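Putative histidine protein kinase (Rhodobacter sphaeroides, PDB 3KYJ) is the Hpt-domain fragment of CheA3, a histidine kinase that probably relays chemoreceptor signals to the flagellar motors by passing phosphate to CheY or CheB. Local coordinates at residues A14-D19 and R59-S64; A29-L34 and E90-L95. All blocks are in the same frame, centred on the assembly; numbering follows the deposited sequence.

Overall arrangement
Contact 1 (14-19 with 59-64) and contact 2 (29-34 with 90-95) lie on opposite sides of the chain's centre, their centres 24 Å apart and their nearest atoms about 12 Å apart, so they do not touch. Helix 10-35 is common to both: an early turn serves contact 1 and its last turns serve contact 2. Along the chain the segments alternate, 14-19, 29-34, 59-64, 90-95. One helix is thus joined near one end to the turn that follows helix 40-60 and near the other to the start of helix 89-112. All four segments fall within the Hpt domain, whose predicted phosphohistidine, H52, is on helix 40-60.

Contact 1: A14-D19 and R59-S64; sequences ALYADD and RVLGLS
The ring of Y16 is met by two methyl groups, CD1 of L61 and CD1 of L63, which lie on the same side of the ring plane, the first by the CB/CG end and the second by the CZ/OH end. L61 CD1 lies at the root of the side chain, 3.7 Å from Y16 CB and equally near CG and CD1. L63 CD1 serves the far end: it stands 3.5 Å from Y16 CZ and 3.3 Å from Y16 OH. The two leucines therefore divide the length of the tyrosine between them, and the L63 side chain and the tyrosine run toward each other from opposite directions. With CG anti to the backbone N (chi1 169°), the phenol extends from helix 10-35 toward the turn that follows helix 40-60.

Y16 is buried, and its OH is hydrogen-bonded to T109 OG1 of helix 89-112. That bond anchors the polar end of a ring packed against L61, L63, W13 and L106.

The shape of the turn brings both leucines to the same ring. G62, with positive phi (71°), is the C-prime residue of a Schellman motif, in which L63 N bonds to S58 O and G62 N to R59 O, the latter over 3.0 Å. L63 occupies the N-cap position of helix 64-82 and is the centre of an inverse gamma turn.

W13 meets the Y16 ring edge-to-face and also touches L61 and L63, while L106 belongs to helix 89-112. The contact thus ties helix 10-35 to the connection between helices 40-60 and 64-82, with helix 89-112 alongside; another protein chain packs on L61.

Contact 2: A29-L34 and E90-L95; sequences ASLLAL and EIVEIL
Apolar side-chain packing joins L31 and L34 to V92 and L95. L31 is at the centre, its isobutyl group crossing that of L95 at about a right angle. The fork of L31 straddles the base of L95: CD1 of L31 is 3.7 Å from L95 CB, and L31 CD2 is 3.8 Å from the same atom. L31 CG lies anti to its own carbonyl carbon (chi1 -69°), a torsion that carries both methyls across to helix 89-112. A lighter touch follows one turn later, where L34 CB rests 4.1 Å from V92 CG2 and the two side chains run at a slant to each other.

Contacts between side chain and backbone are the second kind. V92 CG1 comes within 3.7 Å of L31 O, and L31 CD1 approaches L95 O to 3.5 Å; both are van der Waals contacts. The two valine methyls are therefore split between partners, CG1 beside the backbone of L31 and CG2 beside the side chain of L34.

The axes of the two short segments approach to 9.9 Å with a signed crossing angle of -144°, a largely antiparallel pairing. L31 and V92 form the closest backbone pair, CA to CA 6.1 Å, and the 209 Å² buried comes from just four residues.

Around this pair, L47 of helix 40-60 packs on L31 and H43 of the same helix on L34. C73 and I77 of helix 64-82 pack on L95, and M87, from the loop before helix 89-112, touches both L34 and V92. The contact belongs to the interior of the Hpt helical bundle, where helices 10-35 and 89-112 pack together, with helix 40-60 against the first and helix 64-82 against the second.

Contact 1: A14-D19 and R59-S64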
loop_
_atom_site.group_PDB
_atom_site.type_symbol
_atom_site.label_atom_id
_atom_site.label_comp_id
_atom_site.label_asym_id
_atom_site.label_seq_id
_atom_site.Cartn_x
_atom_site.Cartn_y
_atom_site.Cartn_z
ATOM N N ALA A 14 12.603 -11.247 1.074
ATOM C CA ALA A 14 12.087 -12.220 0.119
ATOM C C ALA A 14 10.739 -11.759 -0.432
ATOM O O ALA A 14 10.485 -11.830 -1.626
ATOM C CB ALA A 14 11.947 -13.577 0.763
ATOM N N LEU A 15 9.881 -11.267 0.456
ATOM C CA LEU A 15 8.570 -10.790 0.049
ATOM C C LEU A 15 8.678 -9.534 -0.817
ATOM O O LEU A 15 7.934 -9.367 -1.771
ATOM C CB LEU A 15 7.714 -10.535 1.281
ATOM C CG LEU A 15 6.311 -10.050 0.988
ATOM C CD1 LEU A 15 5.576 -11.131 0.186
ATOM C CD2 LEU A 15 5.586 -9.759 2.304
ATOM N N TYR A 16 9.607 -8.652 -0.493
ATOM C CA TYR A 16 9.822 -7.470 -1.325
ATOM C C TYR A 16 10.135 -7.869 -2.764
ATOM O O TYR A 16 9.602 -7.310 -3.716
ATOM C CB TYR A 16 10.951 -6.643 -0.722
ATOM C CG TYR A 16 11.477 -5.526 -1.573
ATOM C CD1 TYR A 16 10.770 -4.331 -1.720
ATOM C CD2 TYR A 16 12.727 -5.643 -2.186
ATOM C CE1 TYR A 16 11.288 -3.291 -2.489
ATOM C CE2 TYR A 16 13.230 -4.631 -2.961
ATOM C CZ TYR A 16 12.522 -3.464 -3.096
ATOM O OH TYR A 16 13.075 -2.456 -3.849
ATOM N N ALA A 17 10.994 -8.860 -2.929
ATOM C CA ALA A 17 11.378 -9.284 -4.263
ATOM C C ALA A 17 10.220 -9.968 -4.988
ATOM O O ALA A 17 9.998 -9.719 -6.174
ATOM C CB ALA A 17 12.600 -10.194 -4.185
ATOM N N ASP A 18 9.485 -10.819 -4.284
ATOM C CA ASP A 18 8.416 -11.595 -4.897
ATOM C C ASP A 18 7.235 -10.694 -5.235
ATOM O O ASP A 18 6.783 -10.687 -6.354
ATOM C CB ASP A 18 7.972 -12.729 -3.970
ATOM C CG ASP A 18 6.997 -13.680 -4.631
ATOM O OD1 ASP A 18 6.877 -13.654 -5.870
ATOM O OD2 ASP A 18 6.362 -14.472 -3.906
ATOM N N ASP A 19 6.744 -9.942 -4.257
ATOM C CA ASP A 19 5.604 -9.032 -4.455
ATOM C C ASP A 19 5.970 -7.943 -5.471
ATOM O O ASP A 19 5.147 -7.549 -6.295
ATOM C CB ASP A 19 5.220 -8.422 -3.098
ATOM C CG ASP A 19 3.774 -8.001 -3.024
ATOM O OD1 ASP A 19 2.922 -8.850 -2.719
ATOM O OD2 ASP A 19 3.481 -6.817 -3.234
ATOM N N ARG A 59 8.440 1.936 0.166
ATOM C CA ARG A 59 8.316 2.795 1.328
ATOM C C ARG A 59 8.450 1.999 2.634
ATOM O O ARG A 59 9.085 2.478 3.567
ATOM C CB ARG A 59 7.001 3.567 1.270
ATOM C CG ARG A 59 6.763 4.493 2.468
ATOM C CD ARG A 59 5.393 5.174 2.376
ATOM N NE ARG A 59 5.300 5.993 1.173
ATOM C CZ ARG A 59 4.178 6.505 0.669
ATOM N NH1 ARG A 59 3.004 6.286 1.258
ATOM N NH2 ARG A 59 4.227 7.235 -0.443
ATOM N N VAL A 60 7.862 0.799 2.709
ATOM C CA VAL A 60 7.950 -0.045 3.908
ATOM C C VAL A 60 9.404 -0.240 4.335
ATOM O O VAL A 60 9.708 -0.257 5.525
ATOM C CB VAL A 60 7.251 -1.444 3.667
ATOM C CG1 VAL A 60 7.644 -2.490 4.750
ATOM C CG2 VAL A 60 5.763 -1.286 3.661
ATOM N N LEU A 61 10.267 -0.452 3.354
ATOM C CA LEU A 61 11.673 -0.747 3.597
ATOM C C LEU A 61 12.557 0.505 3.596
ATOM O O LEU A 61 13.774 0.373 3.698
ATOM C CB LEU A 61 12.188 -1.798 2.602
ATOM C CG LEU A 61 11.603 -3.206 2.858
ATOM C CD1 LEU A 61 11.988 -4.233 1.818
ATOM C CD2 LEU A 61 12.051 -3.673 4.254
ATOM N N GLY A 62 11.955 1.691 3.502
ATOM C CA GLY A 62 12.678 2.946 3.561
ATOM C C GLY A 62 13.533 3.229 2.343
ATOM O O GLY A 62 14.526 3.956 2.440
ATOM N N LEU A 63 13.151 2.689 1.190
ATOM C CA LEU A 63 13.956 2.816 -0.030
ATOM C C LEU A 63 13.473 4.055 -0.770
ATOM O O LEU A 63 12.808 3.966 -1.792
ATOM C CB LEU A 63 13.860 1.541 -0.872
ATOM C CG LEU A 63 14.115 0.241 -0.111
ATOM C CD1 LEU A 63 13.907 -0.989 -0.993
ATOM C CD2 LEU A 63 15.519 0.255 0.489
ATOM N N SER A 64 13.855 5.217 -0.253
ATOM C CA SER A 64 13.297 6.489 -0.707
ATOM C C SER A 64 13.636 6.831 -2.169
ATOM O O SER A 64 12.824 7.469 -2.841
ATOM C CB SER A 64 13.739 7.643 0.214
ATOM O OG SER A 64 13.256 7.499 1.556
#

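Contact 2: A29-L34 and E90-L95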
loop_
_atom_site.group_PDB
_atom_site.type_symbol
_atom_site.label_atom_id
_atom_site.label_comp_id
_atom_site.label_asym_id
_atom_site.label_seq_id
_atom_site.Cartn_x
_atom_site.Cartn_y
_atom_site.Cartn_z
ATOM N N ALA A 29 2.409 -5.772 -18.144
ATOM C CA ALA A 29 1.308 -6.361 -18.923
ATOM C C ALA A 29 0.307 -5.301 -19.381
ATOM O O ALA A 29 -0.162 -5.329 -20.534
ATOM C CB ALA A 29 0.596 -7.439 -18.129
ATOM N N SER A 30 -0.048 -4.378 -18.483
ATOM C CA SER A 30 -1.005 -3.333 -18.846
ATOM C C SER A 30 -0.433 -2.424 -19.948
ATOM O O SER A 30 -1.150 -2.035 -20.881
ATOM C CB SER A 30 -1.381 -2.489 -17.640
ATOM O OG SER A 30 -1.967 -3.290 -16.626
ATOM N N LEU A 31 0.841 -2.062 -19.827
ATOM C CA LEU A 31 1.478 -1.170 -20.797
ATOM C C LEU A 31 1.620 -1.836 -22.167
ATOM O O LEU A 31 1.372 -1.215 -23.203
ATOM C CB LEU A 31 2.833 -0.737 -20.260
ATOM C CG LEU A 31 2.750 0.189 -19.037
ATOM C CD1 LEU A 31 4.134 0.369 -18.416
ATOM C CD2 LEU A 31 2.172 1.540 -19.434
ATOM N N LEU A 32 1.968 -3.122 -22.171
ATOM C CA LEU A 32 2.092 -3.850 -23.435
ATOM C C LEU A 32 0.718 -4.022 -24.077
ATOM O O LEU A 32 0.604 -3.951 -25.289
ATOM C CB LEU A 32 2.779 -5.206 -23.238
ATOM C CG LEU A 32 4.278 -5.127 -22.898
ATOM C CD1 LEU A 32 4.819 -6.490 -22.609
ATOM C CD2 LEU A 32 5.086 -4.454 -24.004
ATOM N N ALA A 33 -0.318 -4.229 -23.274
ATOM C CA ALA A 33 -1.673 -4.295 -23.810
ATOM C C ALA A 33 -2.076 -2.968 -24.457
ATOM O O ALA A 33 -2.676 -2.963 -25.545
ATOM C CB ALA A 33 -2.662 -4.721 -22.713
ATOM N N LEU A 34 -1.701 -1.848 -23.830
ATOM C CA LEU A 34 -2.004 -0.539 -24.386
ATOM C C LEU A 34 -1.241 -0.323 -25.687
ATOM O O LEU A 34 -1.767 0.191 -26.667
ATOM C CB LEU A 34 -1.687 0.561 -23.369
ATOM C CG LEU A 34 -2.614 0.602 -22.155
ATOM C CD1 LEU A 34 -2.057 1.548 -21.101
ATOM C CD2 LEU A 34 -4.050 0.991 -22.552
ATOM N N GLU A 90 3.156 8.478 -25.858
ATOM C CA GLU A 90 4.352 8.911 -25.161
ATOM C C GLU A 90 4.314 8.467 -23.692
ATOM O O GLU A 90 5.336 8.035 -23.121
ATOM C CB GLU A 90 4.551 10.424 -25.252
ATOM C CG GLU A 90 5.866 10.860 -24.604
ATOM C CD GLU A 90 6.154 12.337 -24.772
ATOM O OE1 GLU A 90 5.230 13.107 -25.101
ATOM O OE2 GLU A 90 7.316 12.728 -24.551
ATOM N N ILE A 91 3.159 8.623 -23.060
ATOM C CA ILE A 91 3.009 8.151 -21.679
ATOM C C ILE A 91 3.319 6.666 -21.606
ATOM O O ILE A 91 4.049 6.212 -20.703
ATOM C CB ILE A 91 1.615 8.464 -21.113
ATOM C CG1 ILE A 91 1.404 9.978 -21.033
ATOM C CG2 ILE A 91 1.438 7.783 -19.769
ATOM C CD1 ILE A 91 0.118 10.461 -20.350
ATOM N N VAL A 92 2.762 5.889 -22.529
ATOM C CA VAL A 92 2.962 4.448 -22.510
ATOM C C VAL A 92 4.448 4.126 -22.640
ATOM O O VAL A 92 4.985 3.291 -21.925
ATOM C CB VAL A 92 2.108 3.738 -23.588
ATOM C CG1 VAL A 92 2.492 2.275 -23.696
ATOM C CG2 VAL A 92 0.629 3.905 -23.257
ATOM N N GLU A 93 5.115 4.846 -23.534
ATOM C CA GLU A 93 6.536 4.665 -23.789
ATOM C C GLU A 93 7.409 4.946 -22.551
ATOM O O GLU A 93 8.292 4.158 -22.192
ATOM C CB GLU A 93 6.939 5.626 -24.918
ATOM C CG GLU A 93 8.399 5.736 -25.220
ATOM C CD GLU A 93 8.659 6.755 -26.318
ATOM O OE1 GLU A 93 7.901 6.769 -27.318
ATOM O OE2 GLU A 93 9.617 7.543 -26.174
ATOM N N ILE A 94 7.167 6.094 -21.936
ATOM C CA ILE A 94 7.922 6.518 -20.758
ATOM C C ILE A 94 7.693 5.501 -19.628
ATOM O O ILE A 94 8.625 5.131 -18.906
ATOM C CB ILE A 94 7.530 7.924 -20.298
ATOM C CG1 ILE A 94 7.957 8.959 -21.352
ATOM C CG2 ILE A 94 8.180 8.257 -18.958
ATOM C CD1 ILE A 94 7.330 10.317 -21.142
ATOM N N LEU A 95 6.468 5.015 -19.487
ATOM C CA LEU A 95 6.181 4.075 -18.405
ATOM C C LEU A 95 6.765 2.689 -18.674
ATOM O O LEU A 95 7.121 1.993 -17.721
ATOM C CB LEU A 95 4.696 4.008 -18.101
ATOM C CG LEU A 95 4.081 5.282 -17.531
ATOM C CD1 LEU A 95 2.555 5.188 -17.434
ATOM C CD2 LEU A 95 4.695 5.581 -16.152
#